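Local coordinates for protein thiosulfate sulfurtransferase (PDB 1YT8) that probably transfers sulfur from thiosulfate to cyanide, a sulfurtransferase reaction linked to cyanide detoxification, and is built from four rhodanese-like domains, at residues 30-35 against 487-492; 34-39 against 110-115; 67-72 against 96-101; 413-418 against 481-486. All blocks are in the same frame, centred on the assembly; numbering follows the deposited sequence.

Interaction 1: residues 30-35 against 487-492; sequences REEDPF and IDRYRR
E32 meets the guanidinium of R492 end-on, and the pair forms the tight part of this contact. CG of E32 is anti to its backbone N (chi1 -167°), and beyond it the chain runs straight out from helix 32-35. R492 NH2 lies 2.7 Å from E32 OE2 and R492 NH1 lies 3.0 Å from E32 OE1, a two-point salt bridge. Both oxygens are near the guanidinium plane, yet the nitrogens approach from above the carboxylate, since the two planes are 52° apart. E32 OE1 takes a second bond, 2.9 Å and almost straight, from the backbone N of Y490, which arrives on the anti side. This buried carboxylate oxygen is thus held from two directions. D33 N donates to I487 O over 3.1 Å, while the CG1-CD1 branch of I487 packs across CG of E31.

Waters serve both ends: one joins E31 OE1, E32 N and D488 O, the other links D33 OD1 to R491 N. E31 OE2 turns to S49 and S418. The loose side belongs to R489 and R491, whose long exposed chains lead away, R489 to a salt bridge with E495. The whole is a worked case of a seam between the first rhodanese-like domain, whose short helix has E31 at its N-cap position, and the irregular chain between helix 464-470 of the fourth and helix 501-512.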
loop_
_atom_site.group_PDB
_atom_site.type_symbol
_atom_site.label_atom_id
_atom_site.label_comp_id
_atom_site.label_asym_id
_atom_site.label_seq_id
_atom_site.Cartn_x
_atom_site.Cartn_y
_atom_site.Cartn_z
ATOM N N ARG A 30 -5.899 -0.127 14.814
ATOM C CA ARG A 30 -5.509 1.195 15.295
ATOM C C ARG A 30 -5.187 2.051 14.069
ATOM O O ARG A 30 -5.161 1.544 12.945
ATOM C CB ARG A 30 -4.255 1.101 16.168
ATOM C CG ARG A 30 -4.422 0.324 17.462
ATOM C CD ARG A 30 -3.084 0.190 18.176
ATOM N NE ARG A 30 -2.164 -0.698 17.468
ATOM C CZ ARG A 30 -0.868 -0.804 17.743
ATOM N NH1 ARG A 30 -0.328 -0.072 18.713
ATOM N NH2 ARG A 30 -0.109 -1.643 17.051
ATOM N N GLU A 31 -4.952 3.344 14.281
ATOM C CA GLU A 31 -4.589 4.234 13.185
ATOM C C GLU A 31 -3.184 3.837 12.724
ATOM O O GLU A 31 -2.472 3.119 13.432
ATOM C CB GLU A 31 -4.590 5.693 13.645
ATOM C CG GLU A 31 -5.958 6.227 14.080
ATOM C CD GLU A 31 -6.992 6.173 12.970
ATOM O OE1 GLU A 31 -6.632 6.435 11.801
ATOM O OE2 GLU A 31 -8.174 5.888 13.261
ATOM N N GLU A 32 -2.777 4.320 11.554
ATOM C CA GLU A 32 -1.474 3.963 11.006
ATOM C C GLU A 32 -0.250 4.332 11.837
ATOM O O GLU A 32 0.678 3.532 11.941
ATOM C CB GLU A 32 -1.310 4.525 9.585
ATOM C CG GLU A 32 -0.107 3.924 8.850
ATOM C CD GLU A 32 0.083 4.465 7.443
ATOM O OE1 GLU A 32 0.334 5.680 7.296
ATOM O OE2 GLU A 32 -0.009 3.670 6.482
ATOM N N ASP A 33 -0.221 5.522 12.437
ATOM C CA ASP A 33 0.964 5.877 13.208
ATOM C C ASP A 33 1.220 4.919 14.375
ATOM O O ASP A 33 2.348 4.476 14.573
ATOM C CB ASP A 33 0.905 7.326 13.700
ATOM C CG ASP A 33 2.269 7.834 14.134
ATOM O OD1 ASP A 33 3.234 7.682 13.354
ATOM O OD2 ASP A 33 2.382 8.381 15.247
ATOM N N PRO A 34 0.189 4.600 15.177
ATOM C CA PRO A 34 0.492 3.666 16.269
ATOM C C PRO A 34 0.846 2.269 15.732
ATOM O O PRO A 34 1.681 1.570 16.302
ATOM C CB PRO A 34 -0.777 3.693 17.129
ATOM C CG PRO A 34 -1.839 4.257 16.220
ATOM C CD PRO A 34 -1.104 5.268 15.394
ATOM N N PHE A 35 0.217 1.877 14.626
ATOM C CA PHE A 35 0.500 0.589 13.988
ATOM C C PHE A 35 1.986 0.551 13.634
ATOM O O PHE A 35 2.679 -0.426 13.902
ATOM C CB PHE A 35 -0.326 0.452 12.699
ATOM C CG PHE A 35 0.174 -0.613 11.750
ATOM C CD1 PHE A 35 -0.051 -1.963 12.004
ATOM C CD2 PHE A 35 0.845 -0.257 10.580
ATOM C CE1 PHE A 35 0.382 -2.947 11.103
ATOM C CE2 PHE A 35 1.281 -1.228 9.677
ATOM C CZ PHE A 35 1.048 -2.576 9.939
ATOM N N ILE A 487 -2.709 11.228 14.021
ATOM C CA ILE A 487 -1.986 9.962 14.038
ATOM C C ILE A 487 -2.475 9.048 12.918
ATOM O O ILE A 487 -2.154 7.857 12.897
ATOM C CB ILE A 487 -2.192 9.226 15.379
ATOM C CG1 ILE A 487 -3.690 9.002 15.622
ATOM C CG2 ILE A 487 -1.560 10.024 16.513
ATOM C CD1 ILE A 487 -4.006 8.137 16.831
ATOM N N ASP A 488 -3.244 9.605 11.983
ATOM C CA ASP A 488 -3.787 8.806 10.897
ATOM C C ASP A 488 -2.779 8.405 9.826
ATOM O O ASP A 488 -3.064 7.533 9.008
ATOM C CB ASP A 488 -5.014 9.503 10.272
ATOM C CG ASP A 488 -4.706 10.877 9.688
ATOM O OD1 ASP A 488 -3.827 11.591 10.210
ATOM O OD2 ASP A 488 -5.380 11.256 8.708
ATOM N N ARG A 489 -1.597 9.019 9.843
ATOM C CA ARG A 489 -0.561 8.677 8.873
ATOM C C ARG A 489 0.839 8.597 9.469
ATOM O O ARG A 489 1.277 9.489 10.194
ATOM C CB ARG A 489 -0.547 9.671 7.704
ATOM C CG ARG A 489 0.650 9.467 6.775
ATOM C CD ARG A 489 0.574 10.285 5.502
ATOM N NE ARG A 489 1.764 10.074 4.677
ATOM C CZ ARG A 489 2.979 10.519 4.985
ATOM N NH1 ARG A 489 3.172 11.216 6.099
ATOM N NH2 ARG A 489 4.009 10.246 4.192
ATOM N N TYR A 490 1.544 7.516 9.154
ATOM C CA TYR A 490 2.909 7.331 9.624
ATOM C C TYR A 490 3.820 8.161 8.727
ATOM O O TYR A 490 3.750 8.060 7.502
ATOM C CB TYR A 490 3.307 5.855 9.537
ATOM C CG TYR A 490 4.794 5.612 9.692
ATOM C CD1 TYR A 490 5.485 6.070 10.816
ATOM C CD2 TYR A 490 5.508 4.908 8.722
ATOM C CE1 TYR A 490 6.860 5.827 10.969
ATOM C CE2 TYR A 490 6.881 4.662 8.863
ATOM C CZ TYR A 490 7.548 5.123 9.987
ATOM O OH TYR A 490 8.898 4.871 10.134
ATOM N N ARG A 491 4.664 8.984 9.338
ATOM C CA ARG A 491 5.589 9.831 8.590
ATOM C C ARG A 491 6.742 8.977 8.062
ATOM O O ARG A 491 7.747 8.785 8.741
ATOM C CB ARG A 491 6.124 10.938 9.502
ATOM C CG ARG A 491 6.966 11.992 8.806
ATOM C CD ARG A 491 7.459 13.031 9.809
ATOM N NE ARG A 491 8.195 14.122 9.174
ATOM C CZ ARG A 491 8.745 15.135 9.839
ATOM N NH1 ARG A 491 8.642 15.195 11.161
ATOM N NH2 ARG A 491 9.402 16.085 9.186
ATOM N N ARG A 492 6.586 8.457 6.851
ATOM C CA ARG A 492 7.611 7.621 6.241
ATOM C C ARG A 492 8.887 8.423 5.966
ATOM O O ARG A 492 8.871 9.402 5.222
ATOM C CB ARG A 492 7.062 7.014 4.945
ATOM C CG ARG A 492 5.838 6.117 5.159
ATOM C CD ARG A 492 5.012 6.007 3.890
ATOM N NE ARG A 492 3.969 4.982 3.951
ATOM C CZ ARG A 492 2.883 5.041 4.718
ATOM N NH1 ARG A 492 2.671 6.083 5.514
ATOM N NH2 ARG A 492 1.996 4.054 4.678
HETATM O O HOH W 1 -4.904 5.685 9.804
HETATM O O HOH W 2 4.759 9.361 12.105
#

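Interaction 2: residues 34-39 against 110-115; sequences PFAQAH and RDVNVP
H39 carries CG between its backbone N and carbonyl carbon (chi1 63°), and chi2 of 79° then turns the ring so that NE2 faces D111 O. The frame is a type I beta turn, F35 to A38, which follows on from helix 32-35 of the first rhodanese-like domain; it offers A36 O, and H39 just beyond offers its imidazole, to the chain that leads into helix 114-127. Two hydrogen bonds tie these parts together. D111 N donates to A36 O at a short 2.6 Å, and H39 NE2 donates to D111 O at 2.9 Å, with the oxygen almost exactly in the imidazole plane. Residue D111 is therefore held through both its N-H and its C=O. The ring of H39 is also stacked with F35, whose CZ lies over the imidazole centre.

A36 O also sits above one face of the R110 guanidinium, and R110 CB comes to 3.3 Å from it. Toward solvent, beside exposed Q37, a water bridges Q37 O and R110 NH1. The D111 side chain points away, its OD1 accepting from V112 N and from K117 in a salt bridge. Apolar contacts fill the inner side, with V112 CG1 at the edge of the F35 ring and V114 CG2 3.6 Å from H39 CE1.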
loop_
_atom_site.group_PDB
_atom_site.type_symbol
_atom_site.label_atom_id
_atom_site.label_comp_id
_atom_site.label_asym_id
_atom_site.label_seq_id
_atom_site.Cartn_x
_atom_site.Cartn_y
_atom_site.Cartn_z
ATOM N N PRO A 34 0.189 4.600 15.177
ATOM C CA PRO A 34 0.492 3.666 16.269
ATOM C C PRO A 34 0.846 2.269 15.732
ATOM O O PRO A 34 1.681 1.570 16.302
ATOM C CB PRO A 34 -0.777 3.693 17.129
ATOM C CG PRO A 34 -1.839 4.257 16.220
ATOM C CD PRO A 34 -1.104 5.268 15.394
ATOM N N PHE A 35 0.217 1.877 14.626
ATOM C CA PHE A 35 0.500 0.589 13.988
ATOM C C PHE A 35 1.986 0.551 13.634
ATOM O O PHE A 35 2.679 -0.426 13.902
ATOM C CB PHE A 35 -0.326 0.452 12.699
ATOM C CG PHE A 35 0.174 -0.613 11.750
ATOM C CD1 PHE A 35 -0.051 -1.963 12.004
ATOM C CD2 PHE A 35 0.845 -0.257 10.580
ATOM C CE1 PHE A 35 0.382 -2.947 11.103
ATOM C CE2 PHE A 35 1.281 -1.228 9.677
ATOM C CZ PHE A 35 1.048 -2.576 9.939
ATOM N N ALA A 36 2.466 1.638 13.043
ATOM C CA ALA A 36 3.855 1.740 12.621
ATOM C C ALA A 36 4.890 1.688 13.746
ATOM O O ALA A 36 6.081 1.551 13.478
ATOM C CB ALA A 36 4.047 3.004 11.798
ATOM N N GLN A 37 4.453 1.797 14.998
ATOM C CA GLN A 37 5.399 1.740 16.113
ATOM C C GLN A 37 5.680 0.309 16.563
ATOM O O GLN A 37 6.755 0.023 17.091
ATOM C CB GLN A 37 4.885 2.562 17.303
ATOM C CG GLN A 37 4.501 3.987 16.930
ATOM C CD GLN A 37 5.558 4.679 16.079
ATOM O OE1 GLN A 37 5.239 5.340 15.085
ATOM N NE2 GLN A 37 6.820 4.534 16.465
ATOM N N ALA A 38 4.719 -0.587 16.349
ATOM C CA ALA A 38 4.881 -1.985 16.737
ATOM C C ALA A 38 3.722 -2.866 16.275
ATOM O O ALA A 38 2.558 -2.583 16.561
ATOM C CB ALA A 38 5.037 -2.091 18.254
ATOM N N HIS A 39 4.048 -3.941 15.567
ATOM C CA HIS A 39 3.033 -4.867 15.083
ATOM C C HIS A 39 3.659 -6.170 14.620
ATOM O O HIS A 39 4.838 -6.211 14.270
ATOM C CB HIS A 39 2.236 -4.232 13.933
ATOM C CG HIS A 39 3.057 -3.917 12.721
ATOM N ND1 HIS A 39 3.425 -4.876 11.800
ATOM C CD2 HIS A 39 3.558 -2.745 12.261
ATOM C CE1 HIS A 39 4.113 -4.308 10.825
ATOM N NE2 HIS A 39 4.208 -3.016 11.081
ATOM N N ARG A 110 8.450 -2.448 13.567
ATOM C CA ARG A 110 7.953 -1.088 13.414
ATOM C C ARG A 110 7.919 -0.803 11.918
ATOM O O ARG A 110 8.300 -1.659 11.110
ATOM C CB ARG A 110 8.846 -0.068 14.129
ATOM C CG ARG A 110 10.293 -0.078 13.695
ATOM C CD ARG A 110 11.021 1.175 14.179
ATOM N NE ARG A 110 10.570 2.372 13.474
ATOM C CZ ARG A 110 9.686 3.246 13.948
ATOM N NH1 ARG A 110 9.142 3.075 15.147
ATOM N NH2 ARG A 110 9.340 4.295 13.213
ATOM N N ASP A 111 7.456 0.394 11.565
ATOM C CA ASP A 111 7.330 0.853 10.182
ATOM C C ASP A 111 6.188 0.159 9.440
ATOM O O ASP A 111 5.348 -0.497 10.062
ATOM C CB ASP A 111 8.652 0.665 9.421
ATOM C CG ASP A 111 8.913 1.789 8.432
ATOM O OD1 ASP A 111 8.328 1.779 7.329
ATOM O OD2 ASP A 111 9.693 2.703 8.768
ATOM N N VAL A 112 6.149 0.317 8.117
ATOM C CA VAL A 112 5.090 -0.281 7.299
ATOM C C VAL A 112 5.636 -1.172 6.177
ATOM O O VAL A 112 6.805 -1.063 5.808
ATOM C CB VAL A 112 4.195 0.816 6.670
ATOM C CG1 VAL A 112 3.553 1.656 7.763
ATOM C CG2 VAL A 112 5.027 1.705 5.741
ATOM N N ASN A 113 4.776 -2.042 5.647
ATOM C CA ASN A 113 5.128 -2.972 4.564
ATOM C C ASN A 113 6.391 -3.750 4.943
ATOM O O ASN A 113 7.290 -3.959 4.121
ATOM C CB ASN A 113 5.363 -2.202 3.258
ATOM C CG ASN A 113 4.250 -1.205 2.954
ATOM O OD1 ASN A 113 4.519 -0.037 2.673
ATOM N ND2 ASN A 113 2.999 -1.660 3.002
ATOM N N VAL A 114 6.429 -4.201 6.193
ATOM C CA VAL A 114 7.583 -4.914 6.727
ATOM C C VAL A 114 7.956 -6.215 6.015
ATOM O O VAL A 114 9.135 -6.452 5.748
ATOM C CB VAL A 114 7.402 -5.153 8.242
ATOM C CG1 VAL A 114 8.635 -5.835 8.825
ATOM C CG2 VAL A 114 7.178 -3.809 8.935
ATOM N N PRO A 115 6.972 -7.074 5.698
ATOM C CA PRO A 115 7.354 -8.311 5.009
ATOM C C PRO A 115 8.110 -8.005 3.713
ATOM O O PRO A 115 9.144 -8.615 3.418
ATOM C CB PRO A 115 6.011 -8.988 4.749
ATOM C CG PRO A 115 5.195 -8.565 5.941
ATOM C CD PRO A 115 5.542 -7.089 6.058
HETATM O O HOH W 3 9.227 1.394 17.472
#

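Interaction 3: residues 67-72 against 96-101; sequences TVYDDG and GGLSGW
The ring of Y69 meets L98 at a slant: its CD1 lies 4.0 Å from the backbone N of L98, and its CE1 4.2 Å from L98 CD1. L98 N thus stands neither squarely over the ring nor in its plane. The second flat group is the carboxylate of D71, whose CG, anti to the backbone N (chi1 -167°), is turned toward L98 and S99. D71 OD1 accepts from S99 OG through its syn lone pair, at 3.2 Å, while L98 CD2 approaches the carboxylate carbon, D71 CG, to 3.9 Å. One leucine is thereby shared, its CD1 branch going to an aromatic ring and its CD2 branch to an acid.

Between these two groups runs the backbone bond from L98 N to D70 O, 3.0 Å long. In the parallel sheet of the rhodanese fold, strand 66-69 ends here in a loop that leads to helix 75-85, and D70 follows its strand as C193, in the sulfite pocket, follows strand 188-192. The loop is shaped by D70: its OD1 accepts from G72 N in an Asx turn, and its OD2 accepts from A76 N. G97, at positive phi (61°), has no side chain to keep it off D70 O, and its CA comes to 3.5 Å from that oxygen in a bent, weak CA-H...O contact. S99 and D71 close the exposed margin, whereas Y69 is buried among H39, P40 and A43.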
loop_
_atom_site.group_PDB
_atom_site.type_symbol
_atom_site.label_atom_id
_atom_site.label_comp_id
_atom_site.label_asym_id
_atom_site.label_seq_id
_atom_site.Cartn_x
_atom_site.Cartn_y
_atom_site.Cartn_z
ATOM N N THR A 67 -8.669 -12.165 12.797
ATOM C CA THR A 67 -8.307 -11.871 14.179
ATOM C C THR A 67 -7.911 -10.395 14.248
ATOM O O THR A 67 -6.914 -9.983 13.653
ATOM C CB THR A 67 -7.119 -12.745 14.657
ATOM O OG1 THR A 67 -7.471 -14.134 14.568
ATOM C CG2 THR A 67 -6.764 -12.418 16.105
ATOM N N VAL A 68 -8.704 -9.602 14.964
ATOM C CA VAL A 68 -8.431 -8.173 15.102
ATOM C C VAL A 68 -7.748 -7.863 16.432
ATOM O O VAL A 68 -7.873 -8.618 17.396
ATOM C CB VAL A 68 -9.735 -7.334 15.009
ATOM C CG1 VAL A 68 -10.381 -7.514 13.643
ATOM C CG2 VAL A 68 -10.704 -7.750 16.103
ATOM N N TYR A 69 -7.026 -6.749 16.487
ATOM C CA TYR A 69 -6.353 -6.370 17.723
ATOM C C TYR A 69 -5.982 -4.895 17.752
ATOM O O TYR A 69 -5.966 -4.220 16.723
ATOM C CB TYR A 69 -5.078 -7.208 17.915
ATOM C CG TYR A 69 -3.880 -6.735 17.095
ATOM C CD1 TYR A 69 -2.993 -5.778 17.601
ATOM C CD2 TYR A 69 -3.660 -7.212 15.801
ATOM C CE1 TYR A 69 -1.920 -5.303 16.837
ATOM C CE2 TYR A 69 -2.589 -6.740 15.023
ATOM C CZ TYR A 69 -1.727 -5.786 15.548
ATOM O OH TYR A 69 -0.686 -5.298 14.782
ATOM N N ASP A 70 -5.705 -4.408 18.954
ATOM C CA ASP A 70 -5.252 -3.042 19.181
ATOM C C ASP A 70 -4.388 -3.158 20.424
ATOM O O ASP A 70 -3.981 -4.262 20.782
ATOM C CB ASP A 70 -6.414 -2.060 19.408
ATOM C CG ASP A 70 -7.335 -2.465 20.550
ATOM O OD1 ASP A 70 -6.923 -3.234 21.445
ATOM O OD2 ASP A 70 -8.486 -1.983 20.552
ATOM N N ASP A 71 -4.085 -2.047 21.079
ATOM C CA ASP A 71 -3.266 -2.141 22.275
ATOM C C ASP A 71 -4.029 -1.663 23.504
ATOM O O ASP A 71 -3.480 -0.963 24.350
ATOM C CB ASP A 71 -1.963 -1.355 22.099
ATOM C CG ASP A 71 -0.936 -1.679 23.181
ATOM O OD1 ASP A 71 -0.876 -2.845 23.621
ATOM O OD2 ASP A 71 -0.179 -0.773 23.578
ATOM N N GLY A 72 -5.303 -2.043 23.584
ATOM C CA GLY A 72 -6.130 -1.678 24.723
ATOM C C GLY A 72 -7.051 -0.481 24.564
ATOM O O GLY A 72 -7.774 -0.131 25.501
ATOM N N GLY A 96 -5.136 -10.634 24.640
ATOM C CA GLY A 96 -4.213 -9.661 25.199
ATOM C C GLY A 96 -3.806 -8.550 24.247
ATOM O O GLY A 96 -3.022 -7.671 24.611
ATOM N N GLY A 97 -4.333 -8.582 23.028
ATOM C CA GLY A 97 -3.987 -7.560 22.056
ATOM C C GLY A 97 -2.501 -7.558 21.745
ATOM O O GLY A 97 -1.845 -8.599 21.822
ATOM N N LEU A 98 -1.965 -6.390 21.402
ATOM C CA LEU A 98 -0.548 -6.263 21.080
ATOM C C LEU A 98 0.336 -6.772 22.219
ATOM O O LEU A 98 1.313 -7.489 21.986
ATOM C CB LEU A 98 -0.200 -4.801 20.778
ATOM C CG LEU A 98 1.266 -4.515 20.428
ATOM C CD1 LEU A 98 1.592 -5.110 19.061
ATOM C CD2 LEU A 98 1.512 -3.012 20.426
ATOM N N SER A 99 -0.007 -6.404 23.450
ATOM C CA SER A 99 0.770 -6.829 24.608
ATOM C C SER A 99 0.738 -8.343 24.759
ATOM O O SER A 99 1.702 -8.952 25.225
ATOM C CB SER A 99 0.240 -6.158 25.878
ATOM O OG SER A 99 0.493 -4.763 25.843
ATOM N N GLY A 100 -0.378 -8.947 24.361
ATOM C CA GLY A 100 -0.506 -10.390 24.445
ATOM C C GLY A 100 0.497 -11.051 23.518
ATOM O O GLY A 100 1.123 -12.049 23.872
ATOM N N TRP A 101 0.654 -10.486 22.324
ATOM C CA TRP A 101 1.591 -11.017 21.343
ATOM C C TRP A 101 3.022 -10.920 21.875
ATOM O O TRP A 101 3.791 -11.884 21.818
ATOM C CB TRP A 101 1.458 -10.238 20.030
ATOM C CG TRP A 101 2.319 -10.760 18.918
ATOM C CD1 TRP A 101 3.649 -10.515 18.721
ATOM C CD2 TRP A 101 1.907 -11.625 17.852
ATOM N NE1 TRP A 101 4.090 -11.174 17.593
ATOM C CE2 TRP A 101 3.042 -11.863 17.042
ATOM C CE3 TRP A 101 0.688 -12.222 17.503
ATOM C CZ2 TRP A 101 2.993 -12.675 15.900
ATOM C CZ3 TRP A 101 0.638 -13.032 16.365
ATOM C CH2 TRP A 101 1.786 -13.248 15.579
#

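Interaction 4: residues 413-418 against 481-486; sequences AWVLRS and LLASPR
W414 is hydrogen-bonded through its backbone to the residues flanking L482: W414 N donates to L481 O, and A483 N donates to W414 O, each 2.9 Å long and each nearly in line with its carbonyl. A third bond uses a side chain. S484 OG, anti to its own carbonyl carbon (chi1 -64°), accepts from L416 N at 3.1 Å and so continues the pairing where the backbones part. S484 N, buried in the same place, has no partner in the model.

The two backbone bonds form a single parallel bridge of W414 with L482, by which the chain beyond helix 464-470 runs beside strand 413-414, an edge strand of the fourth rhodanese-like sheet.

The carbonyls S484 O and P485 O both lie at the edge of the W414 indole, in its plane, and the first is 3.4 Å from W414 CZ3; the indole NE1 is bonded elsewhere, to T399 O. A413 CA makes a CA-H...O contact with L481 O.

Apolar contacts fill the rest. L482 CD2 packs 3.8 Å from W414 CB, and A483 CB meets V415 CG1 at the same distance. A413 CB lies against L481 CD2, while L416 CD1 reaches the ring of P485 at its CD, 4.2 Å away.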
loop_
_atom_site.group_PDB
_atom_site.type_symbol
_atom_site.label_atom_id
_atom_site.label_comp_id
_atom_site.label_asym_id
_atom_site.label_seq_id
_atom_site.Cartn_x
_atom_site.Cartn_y
_atom_site.Cartn_z
ATOM N N ALA A 413 -14.159 20.983 11.668
ATOM C CA ALA A 413 -13.249 20.406 12.649
ATOM C C ALA A 413 -12.789 19.044 12.136
ATOM O O ALA A 413 -13.606 18.218 11.732
ATOM C CB ALA A 413 -13.957 20.242 13.999
ATOM N N TRP A 414 -11.480 18.811 12.129
ATOM C CA TRP A 414 -10.980 17.522 11.672
ATOM C C TRP A 414 -11.116 16.515 12.810
ATOM O O TRP A 414 -10.825 16.825 13.968
ATOM C CB TRP A 414 -9.509 17.607 11.242
ATOM C CG TRP A 414 -8.998 16.279 10.768
ATOM C CD1 TRP A 414 -9.279 15.670 9.578
ATOM C CD2 TRP A 414 -8.204 15.350 11.517
ATOM N NE1 TRP A 414 -8.715 14.415 9.541
ATOM C CE2 TRP A 414 -8.050 14.192 10.719
ATOM C CE3 TRP A 414 -7.612 15.382 12.788
ATOM C CZ2 TRP A 414 -7.325 13.072 11.149
ATOM C CZ3 TRP A 414 -6.890 14.265 13.219
ATOM C CH2 TRP A 414 -6.755 13.125 12.397
ATOM N N VAL A 415 -11.552 15.307 12.476
ATOM C CA VAL A 415 -11.730 14.266 13.478
ATOM C C VAL A 415 -11.323 12.890 12.970
ATOM O O VAL A 415 -11.222 12.656 11.764
ATOM C CB VAL A 415 -13.211 14.154 13.925
ATOM C CG1 VAL A 415 -13.689 15.468 14.522
ATOM C CG2 VAL A 415 -14.077 13.773 12.739
ATOM N N LEU A 416 -11.088 11.994 13.918
ATOM C CA LEU A 416 -10.757 10.605 13.644
ATOM C C LEU A 416 -12.055 9.869 13.932
ATOM O O LEU A 416 -12.629 10.026 15.009
ATOM C CB LEU A 416 -9.686 10.092 14.607
ATOM C CG LEU A 416 -8.220 10.441 14.359
ATOM C CD1 LEU A 416 -7.376 9.901 15.510
ATOM C CD2 LEU A 416 -7.771 9.843 13.029
ATOM N N ARG A 417 -12.528 9.075 12.985
ATOM C CA ARG A 417 -13.761 8.343 13.208
ATOM C C ARG A 417 -13.620 7.393 14.396
ATOM O O ARG A 417 -14.593 7.117 15.100
ATOM C CB ARG A 417 -14.148 7.554 11.958
ATOM C CG ARG A 417 -15.453 6.793 12.121
ATOM C CD ARG A 417 -15.789 6.001 10.886
ATOM N NE ARG A 417 -16.917 5.103 11.112
ATOM C CZ ARG A 417 -17.116 3.982 10.430
ATOM N NH1 ARG A 417 -16.261 3.626 9.479
ATOM N NH2 ARG A 417 -18.159 3.208 10.710
ATOM N N SER A 418 -12.399 6.915 14.622
ATOM C CA SER A 418 -12.109 5.978 15.705
ATOM C C SER A 418 -12.080 6.611 17.093
ATOM O O SER A 418 -12.025 5.901 18.095
ATOM C CB SER A 418 -10.768 5.278 15.448
ATOM O OG SER A 418 -9.693 6.202 15.485
ATOM N N LEU A 481 -8.811 23.613 13.006
ATOM C CA LEU A 481 -9.399 23.068 14.221
ATOM C C LEU A 481 -9.287 21.548 14.250
ATOM O O LEU A 481 -10.059 20.856 13.596
ATOM C CB LEU A 481 -10.869 23.478 14.315
ATOM C CG LEU A 481 -11.622 23.057 15.581
ATOM C CD1 LEU A 481 -10.889 23.552 16.820
ATOM C CD2 LEU A 481 -13.038 23.619 15.531
ATOM N N LEU A 482 -8.321 21.034 15.008
ATOM C CA LEU A 482 -8.120 19.591 15.115
ATOM C C LEU A 482 -8.746 19.093 16.411
ATOM O O LEU A 482 -8.282 19.425 17.501
ATOM C CB LEU A 482 -6.622 19.267 15.104
ATOM C CG LEU A 482 -5.827 19.842 13.927
ATOM C CD1 LEU A 482 -4.349 19.519 14.099
ATOM C CD2 LEU A 482 -6.357 19.273 12.616
ATOM N N ALA A 483 -9.803 18.299 16.287
ATOM C CA ALA A 483 -10.502 17.766 17.448
ATOM C C ALA A 483 -9.966 16.389 17.831
ATOM O O ALA A 483 -10.422 15.782 18.800
ATOM C CB ALA A 483 -11.996 17.690 17.161
ATOM N N SER A 484 -9.000 15.906 17.056
ATOM C CA SER A 484 -8.367 14.608 17.290
ATOM C C SER A 484 -6.879 14.753 16.999
ATOM O O SER A 484 -6.468 15.675 16.303
ATOM C CB SER A 484 -8.941 13.539 16.348
ATOM O OG SER A 484 -10.318 13.299 16.575
ATOM N N PRO A 485 -6.049 13.844 17.532
ATOM C CA PRO A 485 -4.604 13.920 17.285
ATOM C C PRO A 485 -4.285 13.419 15.873
ATOM O O PRO A 485 -4.907 12.470 15.402
ATOM C CB PRO A 485 -4.028 13.013 18.368
ATOM C CG PRO A 485 -5.083 11.943 18.482
ATOM C CD PRO A 485 -6.368 12.753 18.473
ATOM N N ARG A 486 -3.327 14.052 15.195
ATOM C CA ARG A 486 -2.965 13.629 13.842
ATOM C C ARG A 486 -2.084 12.387 13.852
ATOM O O ARG A 486 -0.865 12.478 13.706
ATOM C CB ARG A 486 -2.242 14.747 13.080
ATOM C CG ARG A 486 -3.132 15.899 12.657
ATOM C CD ARG A 486 -2.390 16.880 11.752
ATOM N NE ARG A 486 -2.076 16.314 10.442
ATOM C CZ ARG A 486 -1.491 16.993 9.458
ATOM N NH1 ARG A 486 -1.153 18.262 9.638
ATOM N NH2 ARG A 486 -1.256 16.411 8.288
#

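Interactions 1 and 2 start from the same short helix, 32-35, and lie about 9 Å apart between centres; Y490 joins them, its OH bonded to D111 and its ring against A36. Interaction 1 is partly buried, depending on charge and water, whereas interaction 2 is a buried contact of backbone and imidazole bonds. Interactions 3 and 4, also buried, stay close to the sheets of the first and fourth domains: interaction 3 has one backbone bond, one hydroxyl-carboxylate bond and a shared leucine, interaction 4 a strand-like bridge, a serine bond and apolar packing. The chain of interaction 4 runs straight on into interaction 1, where E31 meets S418 and L416. R30 touches D70 and L98 of interaction 3.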